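Local coordinates for DltD domain-containing protein (Beauveria bassiana, PDB 7D78) that is probably a thioesterase of the alpha/beta hydrolase fold that cyclises a polyketide chain into a medium-ring lactone, at residues A[44-55]-A[120-131]; A[149-157]-A[312-320]. One frame throughout, in Å; residues are numbered along the deposited sequence. Where two conformers were deposited one is given.

How the contacts relate
Contact 1 closes before contact 2 opens along the chain. Their centres are about 13 Å apart, on the same side of the chain's centre. Both build on the mixed eight-stranded sheet of an alpha/beta hydrolase fold. Contact 1 joins neighbouring parallel strands 51-57 and 127-133. Contact 2 lays the last helix, 305-319, against the next strand, 150-156. The two contacts touch directly. I128 O and K151 N, 2.8 Å apart, probably form a hydrogen bond, and W131 NE1 packs 3.3 Å from M312 SD. The C-terminal helix thus lies over strand 150-156 and touches strand 127-133, which contact 1 pairs with 51-57. Strand 127-133 leads into what is probably the nucleophile elbow.

Contact 1 of 2, residues A[44-55]-A[120-131]; sequences FYAVDGKGPAII and LPSVDSSKITLW
G51 and A53 pair in parallel with V123 and I128, although the chain turns a corner at S125 and S126 between those partners. G51 O accepts from D124 N at 2.8 Å, and A53 N donates to K127 O at 3.1 Å. G51 with V123 is a short parallel bridge before the corner. After it, strands 51-57 and 127-133 are neighbours in the central sheet of the alpha/beta hydrolase fold, paired regularly through to W131. D124 OD1 braces the type I turn from D124 to K127: S126 N, in an Asx turn, and S126 OG reach it from the same face of the carboxylate. F44 packs on the chain just before this turn. With CG anti to the backbone N (chi1 -176°), its ring reaches L120, S122 and V123. L120 CD1 sits over the centre of one face, 3.8 Å from the centroid. S122 OG lies in plane at the edge, 3.7 Å from F44 CE2, and is hydrogen-bonded to N81. V123 CG2 meets F44 CZ obliquely at 3.6 Å. With an alanine in place of F44, L120 CD1 would probably lose its aromatic partner and a gap would open beside V123. Farther along, I54 CG2 touches W131 CB at 3.6 Å.

Contact 2 of 2, residues A[149-157]-A[312-320]; sequences RVKALVMVC and MTEFIRENV
The F315 ring meets the strand obliquely, with A152 CB 4.4 Å from F315 CE2 and L153 O near the same ring atom. One face of the ring is covered from within its own helix: N319 ND2 stands 3.2 Å above the ring plane, over its centre. The F315 side chain also touches L260 of strand 259-264. The N319 amide is held there by a bond from N319 ND2 to F315 O, 2.8 Å long. F315 O accepts from N319 N as well, and the two donors approach from opposite faces of the carbonyl plane. This grip lies close to the end of the helix.

The arrangement is a helix laid on the sheet of an alpha/beta hydrolase fold. Helix 312-319 runs roughly antiparallel to strand 150-156; the axes of the two segments come within 8.7 Å, their directions 158° apart. The packing is tight at both ends. V320 CG2 presses on A152 CB at 3.4 Å. V320 CG1, anti to the backbone N (chi1 -172°), packs on K151 CB. At the other end the extended M312 chain crosses V156 at about a right angle, and M312 CE lies 3.4 Å from V156 CG2. Between them V154 offers one methyl to each neighbour: CG2 faces I316 CD1 at 4.2 Å, while CG1 faces M312 CG. W131 of the adjoining strand packs on V154.

V156 lies near, without touching, a probable Ser-His-Asp triad, and the C157 side chain reaches D267 and H296. One water donates to K151 O at 2.8 Å and weakly to N319 O. Apart from this weak water link, the helix is held to the strand by apolar contacts of aliphatic groups and the F315 ring, so the join rests mainly on shape and on burial of apolar surface.

Contact 1 of 2, residues A[44-55]-A[120-131]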
loop_
_atom_site.group_PDB
_atom_site.type_symbol
_atom_site.label_atom_id
_atom_site.label_comp_id
_atom_site.label_asym_id
_atom_site.label_seq_id
_atom_site.Cartn_x
_atom_site.Cartn_y
_atom_site.Cartn_z
ATOM N N PHE A 44 -20.223 -4.372 20.087
ATOM C CA PHE A 44 -19.364 -4.973 21.099
ATOM C C PHE A 44 -20.213 -5.882 21.975
ATOM O O PHE A 44 -21.149 -5.415 22.634
ATOM C CB PHE A 44 -18.671 -3.907 21.941
ATOM C CG PHE A 44 -17.693 -4.463 22.931
ATOM C CD1 PHE A 44 -16.516 -5.057 22.498
ATOM C CD2 PHE A 44 -17.955 -4.405 24.292
ATOM C CE1 PHE A 44 -15.603 -5.569 23.400
ATOM C CE2 PHE A 44 -17.047 -4.916 25.209
ATOM C CZ PHE A 44 -15.866 -5.503 24.764
ATOM N N TYR A 45 -19.904 -7.169 21.949
ATOM C CA TYR A 45 -20.584 -8.187 22.748
ATOM C C TYR A 45 -19.715 -8.447 23.979
ATOM O O TYR A 45 -18.724 -9.174 23.901
ATOM C CB TYR A 45 -20.789 -9.453 21.922
ATOM C CG TYR A 45 -21.744 -9.326 20.742
ATOM C CD1 TYR A 45 -21.358 -8.678 19.567
ATOM C CD2 TYR A 45 -23.022 -9.885 20.792
ATOM C CE1 TYR A 45 -22.224 -8.581 18.472
ATOM C CE2 TYR A 45 -23.899 -9.791 19.707
ATOM C CZ TYR A 45 -23.491 -9.139 18.550
ATOM O OH TYR A 45 -24.351 -9.044 17.475
ATOM N N ALA A 46 -20.076 -7.835 25.109
ATOM C CA ALA A 46 -19.257 -7.863 26.316
ATOM C C ALA A 46 -19.499 -9.139 27.117
ATOM O O ALA A 46 -20.554 -9.766 27.028
ATOM C CB ALA A 46 -19.559 -6.652 27.200
ATOM N N VAL A 47 -18.505 -9.519 27.913
ATOM C CA VAL A 47 -18.672 -10.586 28.890
ATOM C C VAL A 47 -18.548 -9.976 30.276
ATOM O O VAL A 47 -18.001 -8.883 30.458
ATOM C CB VAL A 47 -17.663 -11.737 28.705
ATOM C CG1 VAL A 47 -17.785 -12.322 27.303
ATOM C CG2 VAL A 47 -16.243 -11.254 28.990
ATOM N N ASP A 48 -19.092 -10.685 31.263
ATOM C CA ASP A 48 -18.990 -10.230 32.641
ATOM C C ASP A 48 -17.553 -10.365 33.122
ATOM O O ASP A 48 -16.815 -11.254 32.694
ATOM C CB ASP A 48 -19.922 -11.035 33.550
ATOM C CG ASP A 48 -21.381 -10.916 33.147
ATOM O OD1 ASP A 48 -21.854 -9.778 32.924
ATOM O OD2 ASP A 48 -22.058 -11.965 33.055
ATOM N N GLY A 49 -17.155 -9.465 34.016
ATOM C CA GLY A 49 -15.806 -9.531 34.546
ATOM C C GLY A 49 -14.806 -9.013 33.532
ATOM O O GLY A 49 -15.028 -7.997 32.865
ATOM N N LYS A 50 -13.689 -9.711 33.410
ATOM C CA LYS A 50 -12.637 -9.340 32.471
ATOM C C LYS A 50 -12.211 -10.597 31.738
ATOM O O LYS A 50 -11.957 -11.620 32.376
ATOM C CB LYS A 50 -11.431 -8.707 33.184
ATOM C CG LYS A 50 -10.408 -8.091 32.239
ATOM C CD LYS A 50 -9.205 -7.554 32.977
ATOM C CE LYS A 50 -8.895 -6.163 32.537
ATOM N NZ LYS A 50 -8.073 -5.373 33.510
ATOM N N GLY A 51 -12.137 -10.525 30.408
ATOM C CA GLY A 51 -11.818 -11.689 29.612
ATOM C C GLY A 51 -11.207 -11.344 28.266
ATOM O O GLY A 51 -11.055 -10.169 27.907
ATOM N N PRO A 52 -10.853 -12.372 27.492
ATOM C CA PRO A 52 -10.246 -12.144 26.176
ATOM C C PRO A 52 -11.211 -11.441 25.233
ATOM O O PRO A 52 -12.419 -11.347 25.468
ATOM C CB PRO A 52 -9.921 -13.554 25.676
ATOM C CG PRO A 52 -10.900 -14.447 26.419
ATOM C CD PRO A 52 -11.091 -13.805 27.761
ATOM N N ALA A 53 -10.652 -10.924 24.138
ATOM C CA ALA A 53 -11.456 -10.228 23.140
ATOM C C ALA A 53 -11.088 -10.706 21.743
ATOM O O ALA A 53 -9.908 -10.880 21.429
ATOM C CB ALA A 53 -11.271 -8.705 23.241
ATOM N N ILE A 54 -12.103 -10.903 20.905
ATOM C CA ILE A 54 -11.926 -11.274 19.506
ATOM C C ILE A 54 -12.472 -10.134 18.663
ATOM O O ILE A 54 -13.648 -9.780 18.790
ATOM C CB ILE A 54 -12.645 -12.589 19.163
ATOM C CG1 ILE A 54 -12.160 -13.736 20.059
ATOM C CG2 ILE A 54 -12.485 -12.905 17.687
ATOM C CD1 ILE A 54 -13.055 -14.968 19.972
ATOM N N ILE A 55 -11.627 -9.556 17.810
ATOM C CA ILE A 55 -12.034 -8.487 16.897
ATOM C C ILE A 55 -12.239 -9.106 15.522
ATOM O O ILE A 55 -11.299 -9.665 14.946
ATOM C CB ILE A 55 -10.989 -7.360 16.843
ATOM C CG1 ILE A 55 -10.898 -6.632 18.185
ATOM C CG2 ILE A 55 -11.329 -6.360 15.711
ATOM C CD1 ILE A 55 -9.537 -5.925 18.404
ATOM N N LEU A 120 -11.122 -1.164 27.056
ATOM C CA LEU A 120 -12.457 -1.294 27.629
ATOM C C LEU A 120 -12.401 -2.071 28.950
ATOM O O LEU A 120 -11.489 -2.872 29.167
ATOM C CB LEU A 120 -13.389 -1.985 26.638
ATOM C CG LEU A 120 -13.636 -1.203 25.339
ATOM C CD1 LEU A 120 -14.565 -1.997 24.430
ATOM C CD2 LEU A 120 -14.209 0.181 25.634
ATOM N N PRO A 121 -13.367 -1.841 29.853
ATOM C CA PRO A 121 -13.266 -2.417 31.214
ATOM C C PRO A 121 -13.311 -3.935 31.261
ATOM O O PRO A 121 -12.658 -4.539 32.126
ATOM C CB PRO A 121 -14.476 -1.810 31.950
ATOM C CG PRO A 121 -14.906 -0.642 31.125
ATOM C CD PRO A 121 -14.538 -0.951 29.707
ATOM N N SER A 122 -14.056 -4.574 30.363
ATOM C CA SER A 122 -14.204 -6.024 30.366
ATOM C C SER A 122 -13.131 -6.750 29.558
ATOM O O SER A 122 -13.164 -7.981 29.481
ATOM C CB SER A 122 -15.587 -6.406 29.822
ATOM O OG SER A 122 -15.666 -6.096 28.438
ATOM N N VAL A 123 -12.185 -6.034 28.960
ATOM C CA VAL A 123 -11.253 -6.623 28.005
ATOM C C VAL A 123 -9.903 -6.820 28.674
ATOM O O VAL A 123 -9.375 -5.904 29.316
ATOM C CB VAL A 123 -11.123 -5.743 26.750
ATOM C CG1 VAL A 123 -10.051 -6.293 25.827
ATOM C CG2 VAL A 123 -12.480 -5.659 26.037
ATOM N N ASP A 124 -9.354 -8.023 28.534
ATOM C CA ASP A 124 -7.992 -8.332 28.955
ATOM C C ASP A 124 -7.059 -7.956 27.807
ATOM O O ASP A 124 -6.995 -8.661 26.796
ATOM C CB ASP A 124 -7.890 -9.817 29.300
ATOM C CG ASP A 124 -6.541 -10.207 29.848
ATOM O OD1 ASP A 124 -5.556 -9.467 29.634
ATOM O OD2 ASP A 124 -6.483 -11.265 30.514
ATOM N N SER A 125 -6.336 -6.848 27.962
ATOM C CA SER A 125 -5.467 -6.354 26.897
ATOM C C SER A 125 -4.347 -7.329 26.544
ATOM O O SER A 125 -3.680 -7.139 25.520
ATOM C CB SER A 125 -4.867 -5.006 27.316
ATOM O OG SER A 125 -3.934 -5.198 28.360
ATOM N N SER A 126 -4.125 -8.361 27.355
ATOM C CA SER A 126 -3.107 -9.362 27.061
ATOM C C SER A 126 -3.655 -10.556 26.296
ATOM O O SER A 126 -2.902 -11.495 26.023
ATOM C CB SER A 126 -2.443 -9.856 28.362
ATOM O OG SER A 126 -3.339 -10.644 29.138
ATOM N N LYS A 127 -4.942 -10.549 25.941
ATOM C CA LYS A 127 -5.565 -11.693 25.278
ATOM C C LYS A 127 -6.416 -11.218 24.091
ATOM O O LYS A 127 -7.602 -11.521 24.007
ATOM C CB LYS A 127 -6.435 -12.512 26.240
ATOM C CG LYS A 127 -5.726 -13.097 27.457
ATOM C CD LYS A 127 -6.727 -13.922 28.277
ATOM C CE LYS A 127 -6.160 -14.409 29.603
ATOM N NZ LYS A 127 -7.238 -15.109 30.375
ATOM N N ILE A 128 -5.795 -10.484 23.158
ATOM C CA ILE A 128 -6.471 -9.971 21.963
ATOM C C ILE A 128 -6.242 -10.937 20.803
ATOM O O ILE A 128 -5.096 -11.315 20.523
ATOM C CB ILE A 128 -5.960 -8.566 21.591
ATOM C CG1 ILE A 128 -6.116 -7.581 22.754
ATOM C CG2 ILE A 128 -6.644 -8.074 20.318
ATOM C CD1 ILE A 128 -7.559 -7.368 23.225
ATOM N N THR A 129 -7.326 -11.319 20.116
ATOM C CA THR A 129 -7.291 -12.157 18.918
ATOM C C THR A 129 -7.917 -11.395 17.757
ATOM O O THR A 129 -8.918 -10.691 17.941
ATOM C CB THR A 129 -8.044 -13.494 19.141
ATOM O OG1 THR A 129 -7.280 -14.333 20.017
ATOM C CG2 THR A 129 -8.300 -14.256 17.805
ATOM N N LEU A 130 -7.307 -11.504 16.571
ATOM C CA LEU A 130 -7.888 -10.967 15.344
ATOM C C LEU A 130 -8.487 -12.097 14.518
ATOM O O LEU A 130 -7.841 -13.133 14.296
ATOM C CB LEU A 130 -6.863 -10.200 14.504
ATOM C CG LEU A 130 -6.332 -8.873 15.068
ATOM C CD1 LEU A 130 -5.572 -8.104 14.003
ATOM C CD2 LEU A 130 -7.441 -8.009 15.704
ATOM N N TRP A 131 -9.718 -11.877 14.062
ATOM C CA TRP A 131 -10.529 -12.847 13.340
ATOM C C TRP A 131 -11.025 -12.157 12.080
ATOM O O TRP A 131 -11.464 -11.006 12.139
ATOM C CB TRP A 131 -11.703 -13.302 14.226
ATOM C CG TRP A 131 -12.592 -14.411 13.711
ATOM C CD1 TRP A 131 -12.629 -15.702 14.164
ATOM C CD2 TRP A 131 -13.611 -14.310 12.705
ATOM N NE1 TRP A 131 -13.590 -16.415 13.489
ATOM C CE2 TRP A 131 -14.208 -15.584 12.589
ATOM C CE3 TRP A 131 -14.068 -13.270 11.881
ATOM C CZ2 TRP A 131 -15.238 -15.850 11.677
ATOM C CZ3 TRP A 131 -15.101 -13.539 10.971
ATOM C CH2 TRP A 131 -15.671 -14.816 10.884
#

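Contact 2 of 2, residues A[149-157]-A[312-320]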
loop_
_atom_site.group_PDB
_atom_site.type_symbol
_atom_site.label_atom_id
_atom_site.label_comp_id
_atom_site.label_asym_id
_atom_site.label_seq_id
_atom_site.Cartn_x
_atom_site.Cartn_y
_atom_site.Cartn_z
ATOM N N ARG A 149 0.500 -7.076 19.976
ATOM C CA ARG A 149 -0.646 -7.231 20.863
ATOM C C ARG A 149 -1.605 -8.294 20.357
ATOM O O ARG A 149 -2.404 -8.827 21.139
ATOM C CB ARG A 149 -1.384 -5.900 21.025
ATOM C CG ARG A 149 -0.510 -4.786 21.558
ATOM C CD ARG A 149 -1.235 -3.446 21.480
ATOM N NE ARG A 149 -1.538 -3.101 20.089
ATOM C CZ ARG A 149 -2.294 -2.069 19.722
ATOM N NH1 ARG A 149 -2.821 -1.274 20.647
ATOM N NH2 ARG A 149 -2.537 -1.844 18.427
ATOM N N VAL A 150 -1.550 -8.601 19.066
ATOM C CA VAL A 150 -2.396 -9.630 18.476
ATOM C C VAL A 150 -1.783 -10.985 18.822
ATOM O O VAL A 150 -0.696 -11.326 18.347
ATOM C CB VAL A 150 -2.528 -9.431 16.964
ATOM C CG1 VAL A 150 -3.319 -10.563 16.325
ATOM C CG2 VAL A 150 -3.187 -8.077 16.694
ATOM N N LYS A 151 -2.473 -11.752 19.661
ATOM C CA LYS A 151 -1.939 -13.000 20.200
ATOM C C LYS A 151 -2.371 -14.232 19.418
ATOM O O LYS A 151 -1.838 -15.324 19.659
ATOM C CB LYS A 151 -2.360 -13.150 21.666
ATOM C CG LYS A 151 -1.957 -11.969 22.538
ATOM C CD LYS A 151 -0.435 -11.781 22.550
ATOM C CE LYS A 151 -0.019 -10.571 23.397
ATOM N NZ LYS A 151 -0.371 -10.735 24.845
ATOM N N ALA A 152 -3.330 -14.092 18.511
ATOM C CA ALA A 152 -3.739 -15.184 17.640
ATOM C C ALA A 152 -4.451 -14.586 16.441
ATOM O O ALA A 152 -5.010 -13.487 16.508
ATOM C CB ALA A 152 -4.658 -16.187 18.344
ATOM N N LEU A 153 -4.442 -15.344 15.352
ATOM C CA LEU A 153 -5.003 -14.926 14.075
ATOM C C LEU A 153 -5.877 -16.053 13.550
ATOM O O LEU A 153 -5.405 -17.182 13.395
ATOM C CB LEU A 153 -3.890 -14.602 13.080
ATOM C CG LEU A 153 -4.278 -14.405 11.618
ATOM C CD1 LEU A 153 -5.123 -13.137 11.475
ATOM C CD2 LEU A 153 -3.007 -14.311 10.775
ATOM N N VAL A 154 -7.144 -15.757 13.287
ATOM C CA VAL A 154 -8.063 -16.715 12.685
ATOM C C VAL A 154 -8.475 -16.166 11.334
ATOM O O VAL A 154 -9.075 -15.087 11.256
ATOM C CB VAL A 154 -9.291 -16.963 13.570
ATOM C CG1 VAL A 154 -10.293 -17.840 12.836
ATOM C CG2 VAL A 154 -8.860 -17.604 14.882
ATOM N N MET A 155 -8.142 -16.893 10.276
ATOM C CA MET A 155 -8.511 -16.517 8.919
ATOM C C MET A 155 -9.507 -17.533 8.384
ATOM O O MET A 155 -9.205 -18.732 8.309
ATOM C CB MET A 155 -7.289 -16.453 8.007
ATOM C CG MET A 155 -6.325 -15.322 8.325
ATOM S SD MET A 155 -5.017 -15.246 7.092
ATOM C CE MET A 155 -4.046 -16.681 7.525
ATOM N N VAL A 156 -10.680 -17.056 8.002
ATOM C CA VAL A 156 -11.690 -17.886 7.363
ATOM C C VAL A 156 -11.717 -17.529 5.885
ATOM O O VAL A 156 -11.898 -16.357 5.529
ATOM C CB VAL A 156 -13.065 -17.694 8.017
ATOM C CG1 VAL A 156 -14.122 -18.545 7.311
ATOM C CG2 VAL A 156 -12.974 -18.023 9.492
ATOM N N CYS A 157 -11.522 -18.538 5.035
ATOM C CA CYS A 157 -11.494 -18.430 3.577
ATOM C C CYS A 157 -10.783 -17.156 3.090
ATOM O O CYS A 157 -11.361 -16.377 2.325
ATOM C CB CYS A 157 -12.901 -18.525 2.993
ATOM S SG CYS A 157 -14.091 -17.245 3.537
ATOM N N MET A 312 -12.599 -22.933 16.592
ATOM C CA MET A 312 -11.961 -21.624 16.711
ATOM C C MET A 312 -11.730 -21.258 18.170
ATOM O O MET A 312 -10.616 -20.895 18.558
ATOM C CB MET A 312 -12.813 -20.557 16.024
ATOM C CG MET A 312 -12.986 -20.763 14.538
ATOM S SD MET A 312 -14.196 -19.619 13.833
ATOM C CE MET A 312 -13.975 -20.006 12.126
ATOM N N THR A 313 -12.772 -21.357 19.001
ATOM C CA THR A 313 -12.622 -20.995 20.407
ATOM C C THR A 313 -11.640 -21.906 21.117
ATOM O O THR A 313 -10.957 -21.468 22.049
ATOM C CB THR A 313 -13.969 -21.032 21.123
ATOM O OG1 THR A 313 -14.596 -22.303 20.907
ATOM C CG2 THR A 313 -14.855 -19.939 20.590
ATOM N N GLU A 314 -11.572 -23.176 20.714
ATOM C CA GLU A 314 -10.578 -24.071 21.291
ATOM C C GLU A 314 -9.171 -23.609 20.933
ATOM O O GLU A 314 -8.294 -23.533 21.801
ATOM C CB GLU A 314 -10.823 -25.508 20.825
ATOM C CG GLU A 314 -9.836 -26.525 21.399
ATOM C CD GLU A 314 -9.768 -27.814 20.581
ATOM O OE1 GLU A 314 -9.135 -28.787 21.051
ATOM O OE2 GLU A 314 -10.345 -27.860 19.469
ATOM N N PHE A 315 -8.944 -23.270 19.655
ATOM C CA PHE A 315 -7.625 -22.797 19.235
ATOM C C PHE A 315 -7.244 -21.509 19.960
ATOM O O PHE A 315 -6.102 -21.347 20.403
ATOM C CB PHE A 315 -7.598 -22.592 17.716
ATOM C CG PHE A 315 -6.285 -22.075 17.192
ATOM C CD1 PHE A 315 -5.268 -22.955 16.850
ATOM C CD2 PHE A 315 -6.069 -20.709 17.029
ATOM C CE1 PHE A 315 -4.053 -22.491 16.369
ATOM C CE2 PHE A 315 -4.848 -20.227 16.548
ATOM C CZ PHE A 315 -3.845 -21.117 16.213
ATOM N N ILE A 316 -8.187 -20.582 20.097
ATOM C CA ILE A 316 -7.895 -19.334 20.795
ATOM C C ILE A 316 -7.606 -19.603 22.269
ATOM O O ILE A 316 -6.636 -19.086 22.834
ATOM C CB ILE A 316 -9.057 -18.340 20.609
ATOM C CG1 ILE A 316 -9.241 -18.035 19.120
ATOM C CG2 ILE A 316 -8.804 -17.065 21.390
ATOM C CD1 ILE A 316 -10.487 -17.225 18.785
ATOM N N ARG A 317 -8.434 -20.440 22.906
ATOM C CA ARG A 317 -8.226 -20.769 24.313
ATOM C C ARG A 317 -6.846 -21.369 24.541
ATOM O O ARG A 317 -6.166 -21.034 25.518
ATOM C CB ARG A 317 -9.313 -21.737 24.790
ATOM C CG ARG A 317 -10.069 -21.269 26.022
ATOM C CD ARG A 317 -11.047 -22.331 26.525
ATOM N NE ARG A 317 -12.145 -22.551 25.590
ATOM C CZ ARG A 317 -13.254 -21.818 25.552
ATOM N NH1 ARG A 317 -13.416 -20.805 26.399
ATOM N NH2 ARG A 317 -14.200 -22.095 24.666
ATOM N N GLU A 318 -6.408 -22.247 23.645
ATOM C CA GLU A 318 -5.131 -22.919 23.851
ATOM C C GLU A 318 -3.963 -21.954 23.703
ATOM O O GLU A 318 -2.990 -22.033 24.460
ATOM C CB GLU A 318 -4.984 -24.082 22.871
ATOM C CG GLU A 318 -5.780 -25.318 23.258
ATOM C CD GLU A 318 -5.510 -26.498 22.340
ATOM O OE1 GLU A 318 -6.470 -27.231 22.011
ATOM O OE2 GLU A 318 -4.338 -26.692 21.953
ATOM N N ASN A 319 -4.049 -21.021 22.755
ATOM C CA ASN A 319 -2.901 -20.202 22.387
ATOM C C ASN A 319 -2.910 -18.800 22.983
ATOM O O ASN A 319 -1.856 -18.160 23.022
ATOM C CB ASN A 319 -2.812 -20.106 20.863
ATOM C CG ASN A 319 -2.513 -21.436 20.238
ATOM O OD1 ASN A 319 -1.395 -21.924 20.346
ATOM N ND2 ASN A 319 -3.514 -22.049 19.597
ATOM N N VAL A 320 -4.056 -18.309 23.443
ATOM C CA VAL A 320 -4.147 -16.973 24.018
ATOM C C VAL A 320 -4.468 -17.099 25.503
ATOM O O VAL A 320 -5.604 -16.864 25.936
ATOM C CB VAL A 320 -5.195 -16.135 23.261
ATOM C CG1 VAL A 320 -5.160 -14.691 23.707
ATOM C CG2 VAL A 320 -4.914 -16.199 21.769
HETATM O O HOH W 1 0.130 -15.903 21.518
#